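Local coordinates for protein exotoxin type A precursor (allele 1) (Streptococcus pyogenes phage T12, PDB 1FNU) that acts as a superantigen toxin of the staphylococcal/streptococcal family, probably bridging MHC class II molecules and T-cell receptors as its relatives do, at residues S13-L18 / P190-S195; F23-D28 / L198-D203; T169-F174 / E215-T220. All blocks are in the same frame, centred on the assembly; numbering follows the deposited sequence.

Contact 1. Residues S13-L18 / P190-S195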
ATOM      1  N   SER A  13     -15.553  18.053 -17.200  1.00 25.64           N
ATOM      2  CA  SER A  13     -15.374  19.274 -16.386  1.00 25.15           C
ATOM      3  C   SER A  13     -15.621  19.060 -14.889  1.00 24.73           C
ATOM      4  O   SER A  13     -15.296  19.910 -14.135  1.00 24.78           O
ATOM      5  CB  SER A  13     -16.224  20.425 -16.947  1.00 25.07           C
ATOM      6  OG  SER A  13     -17.580  20.082 -16.924  1.00 25.10           O
ATOM      7  N   LEU A  14     -16.152  17.899 -14.503  1.00 24.28           N
ATOM      8  CA  LEU A  14     -16.364  17.537 -13.114  1.00 23.79           C
ATOM      9  C   LEU A  14     -15.105  16.799 -12.573  1.00 23.54           C
ATOM     10  O   LEU A  14     -14.796  16.855 -11.365  1.00 23.49           O
ATOM     11  CB  LEU A  14     -17.561  16.587 -12.969  1.00 23.89           C
ATOM     12  CG  LEU A  14     -19.002  17.105 -13.222  1.00 23.96           C
ATOM     13  CD1 LEU A  14     -20.090  16.009 -13.170  1.00 23.85           C
ATOM     14  CD2 LEU A  14     -19.317  18.190 -12.212  1.00 24.02           C
ATOM     15  N   VAL A  15     -14.353  16.148 -13.465  1.00 23.04           N
ATOM     16  CA  VAL A  15     -13.160  15.397 -13.064  1.00 22.47           C
ATOM     17  C   VAL A  15     -12.036  16.183 -12.335  1.00 22.25           C
ATOM     18  O   VAL A  15     -11.525  17.197 -12.783  1.00 21.97           O
ATOM     19  CB  VAL A  15     -12.547  14.664 -14.298  1.00 22.46           C
ATOM     20  CG1 VAL A  15     -11.421  13.697 -13.851  1.00 22.42           C
ATOM     21  CG2 VAL A  15     -13.639  13.898 -15.061  1.00 22.18           C
ATOM     22  N   LYS A  16     -11.626  15.632 -11.206  1.00 21.89           N
ATOM     23  CA  LYS A  16     -10.497  16.166 -10.464  1.00 21.39           C
ATOM     24  C   LYS A  16      -9.254  15.361 -10.943  1.00 20.96           C
ATOM     25  O   LYS A  16      -9.236  14.127 -10.987  1.00 20.78           O
ATOM     26  CB  LYS A  16     -10.769  16.028  -8.930  1.00 21.81           C
ATOM     27  CG  LYS A  16      -9.556  15.955  -8.033  1.00 22.30           C
ATOM     28  CD  LYS A  16      -9.744  16.635  -6.614  1.00 23.07           C
ATOM     29  CE  LYS A  16     -10.915  16.177  -5.694  1.00 23.35           C
ATOM     30  NZ  LYS A  16     -10.616  14.833  -4.874  1.00 23.82           N
ATOM     31  N   ASN A  17      -8.229  16.072 -11.378  1.00 20.48           N
ATOM     32  CA  ASN A  17      -7.013  15.417 -11.833  1.00 20.12           C
ATOM     33  C   ASN A  17      -7.128  14.679 -13.169  1.00 19.78           C
ATOM     34  O   ASN A  17      -6.679  13.511 -13.294  1.00 19.78           O
ATOM     35  CB  ASN A  17      -6.452  14.431 -10.758  1.00 20.13           C
ATOM     36  CG  ASN A  17      -5.898  15.161  -9.474  1.00 20.14           C
ATOM     37  OD1 ASN A  17      -5.276  16.249  -9.538  1.00 20.10           O
ATOM     38  ND2 ASN A  17      -6.109  14.541  -8.330  1.00 20.07           N
ATOM     39  N   LEU A  18      -7.753  15.327 -14.148  1.00 19.28           N
ATOM     40  CA  LEU A  18      -7.918  14.707 -15.434  1.00 18.90           C
ATOM     41  C   LEU A  18      -6.573  14.456 -16.071  1.00 18.50           C
ATOM     42  O   LEU A  18      -6.485  13.602 -16.945  1.00 18.55           O
ATOM     43  CB  LEU A  18      -8.796  15.582 -16.358  1.00 18.84           C
ATOM     44  CG  LEU A  18      -9.225  15.015 -17.707  1.00 18.91           C
ATOM     45  CD1 LEU A  18      -9.955  13.676 -17.564  1.00 18.56           C
ATOM     46  CD2 LEU A  18     -10.230  16.028 -18.361  1.00 18.87           C
ATOM     47  N   PRO A 190     -15.807  11.686 -11.295  1.00 19.77           N
ATOM     48  CA  PRO A 190     -15.087  12.843 -10.762  1.00 19.62           C
ATOM     49  C   PRO A 190     -13.828  12.600  -9.944  1.00 19.42           C
ATOM     50  O   PRO A 190     -12.799  13.176 -10.235  1.00 19.51           O
ATOM     51  CB  PRO A 190     -16.218  13.608 -10.051  1.00 19.74           C
ATOM     52  CG  PRO A 190     -17.417  13.265 -10.871  1.00 19.73           C
ATOM     53  CD  PRO A 190     -17.208  11.751 -10.862  1.00 19.78           C
ATOM     54  N   GLU A 191     -13.912  11.761  -8.919  1.00 19.27           N
ATOM     55  CA  GLU A 191     -12.749  11.402  -8.128  1.00 19.07           C
ATOM     56  C   GLU A 191     -12.543   9.914  -8.469  1.00 18.39           C
ATOM     57  O   GLU A 191     -13.403   9.028  -8.206  1.00 18.22           O
ATOM     58  CB  GLU A 191     -13.029  11.636  -6.649  1.00 19.78           C
ATOM     59  CG  GLU A 191     -13.333  13.103  -6.404  1.00 20.95           C
ATOM     60  CD  GLU A 191     -14.734  13.276  -5.775  1.00 22.04           C
ATOM     61  OE1 GLU A 191     -14.921  12.939  -4.515  1.00 22.13           O
ATOM     62  OE2 GLU A 191     -15.676  13.698  -6.572  1.00 22.70           O
ATOM     63  N   PHE A 192     -11.388   9.656  -9.066  1.00 17.76           N
ATOM     64  CA  PHE A 192     -11.101   8.305  -9.576  1.00 17.22           C
ATOM     65  C   PHE A 192      -9.667   7.911  -9.403  1.00 16.95           C
ATOM     66  O   PHE A 192      -8.837   8.705  -8.901  1.00 16.79           O
ATOM     67  CB  PHE A 192     -11.404   8.262 -11.114  1.00 17.09           C
ATOM     68  CG  PHE A 192     -10.437   9.076 -11.945  1.00 16.93           C
ATOM     69  CD1 PHE A 192     -10.455  10.475 -11.892  1.00 16.55           C
ATOM     70  CD2 PHE A 192      -9.370   8.433 -12.682  1.00 16.91           C
ATOM     71  CE1 PHE A 192      -9.481  11.248 -12.510  1.00 16.62           C
ATOM     72  CE2 PHE A 192      -8.357   9.205 -13.315  1.00 16.74           C
ATOM     73  CZ  PHE A 192      -8.399  10.657 -13.235  1.00 16.78           C
ATOM     74  N   THR A 193      -9.366   6.666  -9.767  1.00 16.74           N
ATOM     75  CA  THR A 193      -7.964   6.263  -9.813  1.00 16.74           C
ATOM     76  C   THR A 193      -7.818   5.602 -11.165  1.00 16.92           C
ATOM     77  O   THR A 193      -8.791   5.015 -11.748  1.00 16.74           O
ATOM     78  CB  THR A 193      -7.534   5.176  -8.726  1.00 16.81           C
ATOM     79  OG1 THR A 193      -8.346   4.016  -8.899  1.00 16.42           O
ATOM     80  CG2 THR A 193      -7.625   5.714  -7.342  1.00 16.75           C
ATOM     81  N   GLN A 194      -6.599   5.664 -11.661  1.00 17.18           N
ATOM     82  CA  GLN A 194      -6.261   5.061 -12.953  1.00 17.36           C
ATOM     83  C   GLN A 194      -6.583   3.528 -12.970  1.00 17.50           C
ATOM     84  O   GLN A 194      -7.114   2.950 -13.971  1.00 17.56           O
ATOM     85  CB  GLN A 194      -4.768   5.319 -13.222  1.00 17.22           C
ATOM     86  CG  GLN A 194      -4.434   6.728 -13.636  1.00 17.35           C
ATOM     87  CD  GLN A 194      -2.910   6.972 -13.585  1.00 17.32           C
ATOM     88  OE1 GLN A 194      -2.324   7.812 -14.316  1.00 17.51           O
ATOM     89  NE2 GLN A 194      -2.256   6.231 -12.699  1.00 17.31           N
ATOM     90  N   SER A 195      -6.300   2.896 -11.839  1.00 17.66           N
ATOM     91  CA  SER A 195      -6.508   1.467 -11.667  1.00 17.96           C
ATOM     92  C   SER A 195      -7.990   1.085 -11.866  1.00 18.08           C
ATOM     93  O   SER A 195      -8.284   0.067 -12.486  1.00 18.27           O
ATOM     94  CB  SER A 195      -6.072   1.039 -10.257  1.00 18.09           C
ATOM     95  OG  SER A 195      -6.313  -0.342 -10.069  1.00 18.43           O
TER
HETATM   96  O   HOH W   1      -9.579  11.973  -8.937  1.00 31.39           O

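Contact 2. Residues F23-D28 / L198-D203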
ATOM      1  N   PHE A  23      -1.894  11.384 -18.998  1.00 17.87           N
ATOM      2  CA  PHE A  23      -0.598  10.707 -19.070  1.00 18.00           C
ATOM      3  C   PHE A  23      -0.682   9.223 -19.529  1.00 18.17           C
ATOM      4  O   PHE A  23       0.303   8.716 -20.040  1.00 18.36           O
ATOM      5  CB  PHE A  23       0.139  10.851 -17.704  1.00 17.87           C
ATOM      6  CG  PHE A  23       0.664  12.243 -17.436  1.00 17.73           C
ATOM      7  CD1 PHE A  23       1.825  12.680 -18.088  1.00 17.65           C
ATOM      8  CD2 PHE A  23       0.026  13.090 -16.479  1.00 17.62           C
ATOM      9  CE1 PHE A  23       2.388  13.945 -17.804  1.00 17.48           C
ATOM     10  CE2 PHE A  23       0.535  14.345 -16.176  1.00 17.40           C
ATOM     11  CZ  PHE A  23       1.740  14.797 -16.841  1.00 17.55           C
ATOM     12  N   LEU A  24      -1.846   8.596 -19.382  1.00 18.11           N
ATOM     13  CA  LEU A  24      -2.071   7.207 -19.784  1.00 18.41           C
ATOM     14  C   LEU A  24      -2.102   7.127 -21.337  1.00 18.63           C
ATOM     15  O   LEU A  24      -1.541   6.234 -21.949  1.00 18.61           O
ATOM     16  CB  LEU A  24      -3.432   6.700 -19.275  1.00 18.23           C
ATOM     17  CG  LEU A  24      -3.774   6.537 -17.776  1.00 18.49           C
ATOM     18  CD1 LEU A  24      -5.250   6.088 -17.584  1.00 18.18           C
ATOM     19  CD2 LEU A  24      -2.715   5.574 -17.121  1.00 18.29           C
ATOM     20  N   TYR A  25      -2.715   8.112 -21.977  1.00 18.88           N
ATOM     21  CA  TYR A  25      -2.850   8.082 -23.424  1.00 19.18           C
ATOM     22  C   TYR A  25      -1.852   8.889 -24.258  1.00 19.47           C
ATOM     23  O   TYR A  25      -1.709   8.672 -25.505  1.00 19.46           O
ATOM     24  CB  TYR A  25      -4.281   8.424 -23.793  1.00 19.08           C
ATOM     25  CG  TYR A  25      -5.273   7.373 -23.256  1.00 19.06           C
ATOM     26  CD1 TYR A  25      -5.406   6.128 -23.887  1.00 18.90           C
ATOM     27  CD2 TYR A  25      -6.066   7.634 -22.148  1.00 18.98           C
ATOM     28  CE1 TYR A  25      -6.324   5.145 -23.452  1.00 19.03           C
ATOM     29  CE2 TYR A  25      -6.988   6.699 -21.677  1.00 19.15           C
ATOM     30  CZ  TYR A  25      -7.127   5.448 -22.329  1.00 19.11           C
ATOM     31  OH  TYR A  25      -8.024   4.538 -21.848  1.00 19.24           O
ATOM     32  N   GLU A  26      -1.188   9.814 -23.595  1.00 19.65           N
ATOM     33  CA  GLU A  26      -0.136  10.578 -24.239  1.00 19.99           C
ATOM     34  C   GLU A  26       1.130   9.697 -24.158  1.00 20.00           C
ATOM     35  O   GLU A  26       1.947   9.726 -25.065  1.00 20.34           O
ATOM     36  CB  GLU A  26       0.122  11.851 -23.488  1.00 20.18           C
ATOM     37  CG  GLU A  26       1.391  12.630 -23.950  1.00 20.71           C
ATOM     38  CD  GLU A  26       1.310  13.079 -25.386  1.00 21.00           C
ATOM     39  OE1 GLU A  26       0.176  13.266 -25.877  1.00 21.31           O
ATOM     40  OE2 GLU A  26       2.378  13.261 -26.030  1.00 21.32           O
ATOM     41  N   GLY A  27       1.299   8.924 -23.090  1.00 20.00           N
ATOM     42  CA  GLY A  27       2.490   8.062 -22.944  1.00 19.94           C
ATOM     43  C   GLY A  27       2.466   6.872 -23.914  1.00 19.99           C
ATOM     44  O   GLY A  27       1.462   6.701 -24.624  1.00 19.98           O
ATOM     45  N   ASP A  28       3.579   6.139 -24.026  1.00 19.87           N
ATOM     46  CA  ASP A  28       3.651   4.981 -24.882  1.00 19.94           C
ATOM     47  C   ASP A  28       2.928   3.810 -24.227  1.00 19.99           C
ATOM     48  O   ASP A  28       2.770   3.758 -23.000  1.00 19.64           O
ATOM     49  CB  ASP A  28       5.094   4.552 -25.124  1.00 20.10           C
ATOM     50  CG  ASP A  28       5.814   5.533 -25.945  1.00 20.39           C
ATOM     51  OD1 ASP A  28       5.108   6.150 -26.750  1.00 20.67           O
ATOM     52  OD2 ASP A  28       7.017   5.728 -25.791  1.00 20.46           O
ATOM     53  N   LEU A 198      -9.196   1.870 -15.651  1.00 17.89           N
ATOM     54  CA  LEU A 198      -8.697   0.982 -16.701  1.00 17.82           C
ATOM     55  C   LEU A 198      -9.368  -0.408 -16.804  1.00 18.08           C
ATOM     56  O   LEU A 198      -9.130  -1.186 -17.756  1.00 17.98           O
ATOM     57  CB  LEU A 198      -7.137   0.928 -16.599  1.00 17.69           C
ATOM     58  CG  LEU A 198      -6.421   2.251 -17.052  1.00 17.58           C
ATOM     59  CD1 LEU A 198      -4.937   2.190 -16.775  1.00 17.35           C
ATOM     60  CD2 LEU A 198      -6.623   2.435 -18.602  1.00 17.50           C
ATOM     61  N   MET A 199     -10.263  -0.660 -15.860  1.00 18.34           N
ATOM     62  CA  MET A 199     -11.003  -1.887 -15.802  1.00 18.81           C
ATOM     63  C   MET A 199     -11.917  -1.921 -17.023  1.00 19.06           C
ATOM     64  O   MET A 199     -12.474  -2.950 -17.271  1.00 19.18           O
ATOM     65  CB  MET A 199     -11.754  -2.025 -14.465  1.00 19.07           C
ATOM     66  CG  MET A 199     -10.791  -2.314 -13.277  1.00 19.54           C
ATOM     67  SD  MET A 199     -11.606  -2.312 -11.615  1.00 20.52           S
ATOM     68  CE  MET A 199     -12.493  -3.708 -11.643  1.00 20.08           C
ATOM     69  N   ILE A 200     -12.049  -0.847 -17.809  1.00 19.24           N
ATOM     70  CA  ILE A 200     -12.828  -1.030 -19.056  1.00 19.59           C
ATOM     71  C   ILE A 200     -12.144  -2.060 -19.994  1.00 19.81           C
ATOM     72  O   ILE A 200     -12.770  -2.571 -20.932  1.00 19.84           O
ATOM     73  CB  ILE A 200     -13.000   0.319 -19.843  1.00 19.54           C
ATOM     74  CG1 ILE A 200     -11.615   0.938 -20.043  1.00 19.52           C
ATOM     75  CG2 ILE A 200     -14.073   1.212 -19.084  1.00 19.62           C
ATOM     76  CD1 ILE A 200     -11.499   2.042 -21.065  1.00 19.30           C
ATOM     77  N   TYR A 201     -10.878  -2.392 -19.737  1.00 20.02           N
ATOM     78  CA  TYR A 201     -10.131  -3.367 -20.561  1.00 20.30           C
ATOM     79  C   TYR A 201      -9.977  -4.753 -19.950  1.00 20.79           C
ATOM     80  O   TYR A 201      -9.336  -5.690 -20.538  1.00 20.67           O
ATOM     81  CB  TYR A 201      -8.698  -2.871 -20.808  1.00 19.77           C
ATOM     82  CG  TYR A 201      -8.674  -1.563 -21.452  1.00 19.56           C
ATOM     83  CD1 TYR A 201      -9.553  -1.271 -22.497  1.00 19.39           C
ATOM     84  CD2 TYR A 201      -7.740  -0.583 -21.041  1.00 19.59           C
ATOM     85  CE1 TYR A 201      -9.489  -0.032 -23.133  1.00 19.27           C
ATOM     86  CE2 TYR A 201      -7.660   0.638 -21.660  1.00 19.42           C
ATOM     87  CZ  TYR A 201      -8.520   0.922 -22.708  1.00 19.31           C
ATOM     88  OH  TYR A 201      -8.384   2.153 -23.301  1.00 19.09           O
ATOM     89  N   LYS A 202     -10.513  -4.882 -18.747  1.00 21.46           N
ATOM     90  CA  LYS A 202     -10.374  -6.139 -18.051  1.00 22.13           C
ATOM     91  C   LYS A 202     -10.967  -7.359 -18.782  1.00 22.66           C
ATOM     92  O   LYS A 202     -10.424  -8.470 -18.651  1.00 22.71           O
ATOM     93  CB  LYS A 202     -11.026  -6.032 -16.651  1.00 22.13           C
ATOM     94  CG  LYS A 202     -10.481  -6.994 -15.604  1.00 22.31           C
ATOM     95  CD  LYS A 202     -11.103  -6.720 -14.205  1.00 22.35           C
ATOM     96  CE  LYS A 202     -12.051  -7.867 -13.724  1.00 22.52           C
ATOM     97  NZ  LYS A 202     -11.406  -9.065 -13.173  1.00 21.99           N
ATOM     98  N   ASP A 203     -12.044  -7.171 -19.546  1.00 23.18           N
ATOM     99  CA  ASP A 203     -12.679  -8.351 -20.142  1.00 23.85           C
ATOM    100  C   ASP A 203     -11.928  -8.803 -21.374  1.00 24.22           C
ATOM    101  O   ASP A 203     -12.340  -9.729 -22.008  1.00 24.17           O
ATOM    102  CB  ASP A 203     -14.170  -8.142 -20.457  1.00 24.15           C
ATOM    103  CG  ASP A 203     -14.434  -7.067 -21.533  1.00 24.46           C
ATOM    104  OD1 ASP A 203     -13.532  -6.695 -22.351  1.00 24.67           O
ATOM    105  OD2 ASP A 203     -15.618  -6.595 -21.571  1.00 24.93           O
TER

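Contact 3. Residues T169-F174 / E215-T220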
ATOM      1  N   THR A 169     -17.887  15.607 -23.298  1.00 25.73           N
ATOM      2  CA  THR A 169     -18.167  14.206 -23.167  1.00 25.73           C
ATOM      3  C   THR A 169     -17.539  13.529 -24.353  1.00 25.76           C
ATOM      4  O   THR A 169     -17.227  14.181 -25.345  1.00 25.57           O
ATOM      5  CB  THR A 169     -19.638  13.895 -23.065  1.00 25.65           C
ATOM      6  OG1 THR A 169     -20.312  14.272 -24.258  1.00 25.63           O
ATOM      7  CG2 THR A 169     -20.254  14.591 -21.894  1.00 25.80           C
ATOM      8  N   GLY A 170     -17.251  12.236 -24.194  1.00 25.95           N
ATOM      9  CA  GLY A 170     -16.632  11.483 -25.272  1.00 26.25           C
ATOM     10  C   GLY A 170     -16.747   9.983 -25.093  1.00 26.44           C
ATOM     11  O   GLY A 170     -16.707   9.506 -23.971  1.00 26.57           O
ATOM     12  N   TYR A 171     -16.972   9.228 -26.161  1.00 26.59           N
ATOM     13  CA  TYR A 171     -17.034   7.790 -26.058  1.00 26.78           C
ATOM     14  C   TYR A 171     -16.633   7.226 -27.402  1.00 26.85           C
ATOM     15  O   TYR A 171     -16.600   7.938 -28.443  1.00 26.76           O
ATOM     16  CB  TYR A 171     -18.384   7.270 -25.548  1.00 27.07           C
ATOM     17  CG  TYR A 171     -19.584   7.354 -26.470  1.00 27.58           C
ATOM     18  CD1 TYR A 171     -19.871   6.341 -27.382  1.00 27.69           C
ATOM     19  CD2 TYR A 171     -20.429   8.482 -26.436  1.00 27.73           C
ATOM     20  CE1 TYR A 171     -21.021   6.455 -28.259  1.00 27.96           C
ATOM     21  CE2 TYR A 171     -21.540   8.591 -27.273  1.00 27.83           C
ATOM     22  CZ  TYR A 171     -21.839   7.590 -28.159  1.00 27.96           C
ATOM     23  OH  TYR A 171     -23.041   7.688 -28.824  1.00 28.22           O
ATOM     24  N   ILE A 172     -16.184   5.984 -27.359  1.00 26.91           N
ATOM     25  CA  ILE A 172     -15.731   5.322 -28.578  1.00 27.10           C
ATOM     26  C   ILE A 172     -16.602   4.074 -28.631  1.00 27.40           C
ATOM     27  O   ILE A 172     -16.842   3.424 -27.592  1.00 27.31           O
ATOM     28  CB  ILE A 172     -14.259   4.980 -28.490  1.00 26.80           C
ATOM     29  CG1 ILE A 172     -13.819   4.296 -29.789  1.00 26.77           C
ATOM     30  CG2 ILE A 172     -14.009   4.109 -27.256  1.00 26.70           C
ATOM     31  CD1 ILE A 172     -12.349   4.088 -29.877  1.00 26.64           C
ATOM     32  N   LYS A 173     -17.093   3.774 -29.822  1.00 27.68           N
ATOM     33  CA  LYS A 173     -18.007   2.657 -30.018  1.00 28.09           C
ATOM     34  C   LYS A 173     -17.408   1.696 -31.002  1.00 28.25           C
ATOM     35  O   LYS A 173     -16.917   2.084 -32.043  1.00 28.10           O
ATOM     36  CB  LYS A 173     -19.358   3.154 -30.550  1.00 28.32           C
ATOM     37  CG  LYS A 173     -20.334   2.052 -31.015  1.00 28.49           C
ATOM     38  CD  LYS A 173     -21.663   2.627 -31.570  1.00 28.80           C
ATOM     39  CE  LYS A 173     -22.680   1.507 -31.961  1.00 28.84           C
ATOM     40  NZ  LYS A 173     -24.148   1.986 -32.141  1.00 29.12           N
ATOM     41  N   PHE A 174     -17.415   0.436 -30.609  1.00 28.53           N
ATOM     42  CA  PHE A 174     -16.871  -0.625 -31.419  1.00 28.93           C
ATOM     43  C   PHE A 174     -18.060  -1.422 -31.996  1.00 29.39           C
ATOM     44  O   PHE A 174     -19.012  -1.795 -31.282  1.00 29.23           O
ATOM     45  CB  PHE A 174     -15.942  -1.476 -30.563  1.00 28.69           C
ATOM     46  CG  PHE A 174     -14.601  -0.851 -30.305  1.00 28.41           C
ATOM     47  CD1 PHE A 174     -13.659  -0.814 -31.297  1.00 28.29           C
ATOM     48  CD2 PHE A 174     -14.289  -0.294 -29.044  1.00 28.35           C
ATOM     49  CE1 PHE A 174     -12.416  -0.248 -31.074  1.00 28.17           C
ATOM     50  CE2 PHE A 174     -13.070   0.264 -28.803  1.00 28.15           C
ATOM     51  CZ  PHE A 174     -12.119   0.292 -29.824  1.00 28.36           C
ATOM     52  N   GLU A 215     -16.153   4.127 -34.253  1.00 30.86           N
ATOM     53  CA  GLU A 215     -16.876   5.374 -34.308  1.00 30.73           C
ATOM     54  C   GLU A 215     -16.652   6.172 -33.021  1.00 30.70           C
ATOM     55  O   GLU A 215     -16.815   5.647 -31.903  1.00 30.60           O
ATOM     56  CB  GLU A 215     -18.355   5.060 -34.446  1.00 30.85           C
ATOM     57  CG  GLU A 215     -18.801   5.032 -35.903  1.00 30.91           C
ATOM     58  CD  GLU A 215     -20.167   4.496 -36.023  1.00 30.98           C
ATOM     59  OE1 GLU A 215     -20.969   4.680 -35.080  1.00 30.99           O
ATOM     60  OE2 GLU A 215     -20.450   3.888 -37.086  1.00 31.15           O
ATOM     61  N   VAL A 216     -16.277   7.436 -33.193  1.00 30.63           N
ATOM     62  CA  VAL A 216     -16.053   8.329 -32.068  1.00 30.55           C
ATOM     63  C   VAL A 216     -17.035   9.505 -31.960  1.00 30.54           C
ATOM     64  O   VAL A 216     -17.124  10.295 -32.906  1.00 30.48           O
ATOM     65  CB  VAL A 216     -14.639   8.917 -32.121  1.00 30.49           C
ATOM     66  CG1 VAL A 216     -14.516   9.976 -31.080  1.00 30.48           C
ATOM     67  CG2 VAL A 216     -13.615   7.842 -31.862  1.00 30.47           C
ATOM     68  N   TYR A 217     -17.682   9.654 -30.780  1.00 30.55           N
ATOM     69  CA  TYR A 217     -18.658  10.752 -30.476  1.00 30.45           C
ATOM     70  C   TYR A 217     -18.251  11.727 -29.347  1.00 30.28           C
ATOM     71  O   TYR A 217     -18.217  11.347 -28.166  1.00 30.38           O
ATOM     72  CB  TYR A 217     -20.015  10.171 -30.105  1.00 30.61           C
ATOM     73  CG  TYR A 217     -20.620   9.336 -31.194  1.00 30.89           C
ATOM     74  CD1 TYR A 217     -20.311   7.962 -31.310  1.00 30.93           C
ATOM     75  CD2 TYR A 217     -21.439   9.927 -32.178  1.00 30.95           C
ATOM     76  CE1 TYR A 217     -20.802   7.206 -32.387  1.00 31.00           C
ATOM     77  CE2 TYR A 217     -21.927   9.183 -33.254  1.00 31.02           C
ATOM     78  CZ  TYR A 217     -21.597   7.827 -33.355  1.00 31.16           C
ATOM     79  OH  TYR A 217     -21.969   7.111 -34.475  1.00 31.36           O
ATOM     80  N   LEU A 218     -18.020  12.981 -29.688  1.00 30.06           N
ATOM     81  CA  LEU A 218     -17.592  13.995 -28.722  1.00 29.89           C
ATOM     82  C   LEU A 218     -18.533  15.205 -28.661  1.00 29.95           C
ATOM     83  O   LEU A 218     -19.176  15.556 -29.682  1.00 29.93           O
ATOM     84  CB  LEU A 218     -16.216  14.522 -29.116  1.00 29.72           C
ATOM     85  CG  LEU A 218     -15.047  13.585 -29.368  1.00 29.71           C
ATOM     86  CD1 LEU A 218     -13.882  14.404 -29.992  1.00 29.58           C
ATOM     87  CD2 LEU A 218     -14.598  12.897 -28.022  1.00 29.52           C
ATOM     88  N   THR A 219     -18.628  15.844 -27.487  1.00 29.83           N
ATOM     89  CA  THR A 219     -19.441  17.056 -27.342  1.00 29.83           C
ATOM     90  C   THR A 219     -18.488  18.030 -26.678  1.00 29.96           C
ATOM     91  O   THR A 219     -17.514  17.624 -26.033  1.00 30.04           O
ATOM     92  CB  THR A 219     -20.730  16.908 -26.454  1.00 29.64           C
ATOM     93  OG1 THR A 219     -20.371  16.638 -25.102  1.00 29.46           O
ATOM     94  CG2 THR A 219     -21.620  15.801 -26.934  1.00 29.43           C
ATOM     95  N   THR A 220     -18.739  19.302 -26.926  1.00 30.12           N
ATOM     96  CA  THR A 220     -17.979  20.413 -26.381  1.00 30.18           C
ATOM     97  C   THR A 220     -18.981  20.971 -25.337  1.00 30.33           C
ATOM     98  O   THR A 220     -20.146  20.562 -25.381  1.00 30.41           O
ATOM     99  CB  THR A 220     -17.587  21.456 -27.526  1.00 30.19           C
ATOM    100  OG1 THR A 220     -18.749  22.006 -28.185  1.00 30.00           O
ATOM    101  CG2 THR A 220     -16.766  20.774 -28.588  1.00 30.27           C
TER
HETATM  102  O   HOH W   2     -20.155  12.252 -26.440  1.00 18.51           O

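Contact 1. Residues S13-L18 / P190-S195
F192 holds CG between its backbone N and carbonyl carbon (chi1 69°), and V15 sets CG1 anti to its backbone N (chi1 -171°); the two side chains cross at about a right angle. V15 CG1 rests 3.4 Å from F192 CE1. The rim of the same ring is turned to main-chain oxygens near its plane: K16 O lies 3.3 Å from F192 CE1, and N17 O is 3.3 Å from F192 CZ. Beside the ring, K16 N donates a nearly straight hydrogen bond of 2.9 Å to P190 O (172° at the hydrogen). A water adds a second bridge, donating to K16 O and accepting from F192 N at 2.9 Å. The contact clips the N-terminal arm that precedes helix 19-26 to the loop leading from strand 182-185 into helix 194-197, whose N-cap is T193; F192 also reaches N20 and I21 of helix 19-26. L14 CB meets P190 CG at 3.9 Å. K16, its chain bent, brings NZ to 3.6 Å from E191 CG, although its charge does not touch the carboxylate. E191 N bonds S43 OG of the second subunit, and K16 packs on N92 of the third.

Contact 2. Residues F23-D28 / L198-D203
Y25 and Y201 reach toward each other tip to tip, and their rings are met differently: Y201 OH lies in the plane of the Y25 ring, at its edge, whereas I200 CG1 of the Y201 segment sits over the centre of one face of the Y201 ring, 3.8 Å above it. The pair lies in the buried middle of the two-domain superantigen fold, where the N-terminal helix 19-26 faces the 3-10 turn 198-201 that follows helix 194-197. Y25 OH donates to Y201 OH at 2.8 Å. The accepting hydroxyl is also hydrogen-bonded to D146 OD2 of helix 142-157, so the two tyrosine hydroxyls and D146 OD2 form a short hydrogen-bonded chain between helices 19-26 and 142-157; R150 of the latter touches both Y25 and I200.

Alongside, L24 and L198 also meet tip to tip, L24 CD1 standing 4.0 Å from L198 CD1. V81 touches both leucines, and Y100 of strand 96-105 packs on L198 and on Y201, which ties the OB-fold sheet to this apolar layer. Within the second segment, Y201 N bonds L198 O at 2.9 Å, closing the 3-10 turn, and in the first G27 N bonds F23 O as the helix ends. L198 CD2 links the leucine pair to the tyrosine pair, coming within 4.1 Å of Y25 OH, while I200 CD1 lies 4.3 Å from Y25 OH.

Contact 3. Residues T169-F174 / E215-T220
Y217 O is gripped by Y171 N at 3.2 Å and by a water that donates to it at 2.7 Å; G170 CA adds a CH...O contact of 3.3 Å. The water also bonds T169 OG1, which lies 2.5 Å from T219 OG1 in a hydroxyl-hydroxyl hydrogen bond. The backbone bonds belong to an antiparallel ladder, the segments running at 177°, with T169-T219, Y171-Y217 and K173-E215 as hydrogen-bonded pairs. K173 N reaches E215 O at 2.8 Å, nearly along the C=O axis. On the face carrying these three pairs, Y171 CG stands between its backbone N and carbonyl carbon (chi1 72°), and the ring beyond it lies against Y217. Y217 CB lies over a face of that ring, offset toward its rim, and the two rings are near parallel (21°) but slid apart, their centroids 5.1 Å distant. Y217 OH donates to E215 OE1 at 2.7 Å, from above the carboxylate plane. K173 runs beside E215, while its NZ pairs outside both strands with D3 OD2. On the reverse face I172 and V216 pack against V149 of helix 142-157, and the two strands lie between 110-123 and 182-185 in the beta-grasp sheet.

Overall arrangement
Along the chain the segments come as 13-18, 23-28, 169-174, 190-195, 198-203 and 215-220, so all three contacts interlace. Contacts 1 and 2, with centres 14 Å apart, meet around helices 19-26 and 194-197: contact 1 enters the second, contact 2 ends the first, and they touch where Q194 packs on L24. Contact 1 is at the surface by the subunit interfaces, contact 2 near the centre of the chain. The two join the N-terminal arm and helix to the C-terminal part of the chain. Contact 3 lies within the beta-grasp sheet, 18 Å from contact 1 and 16 Å from contact 2, centre to centre, touching neither. Helix 142-157 links it to contact 2, with D146 meeting both Y201 and I172.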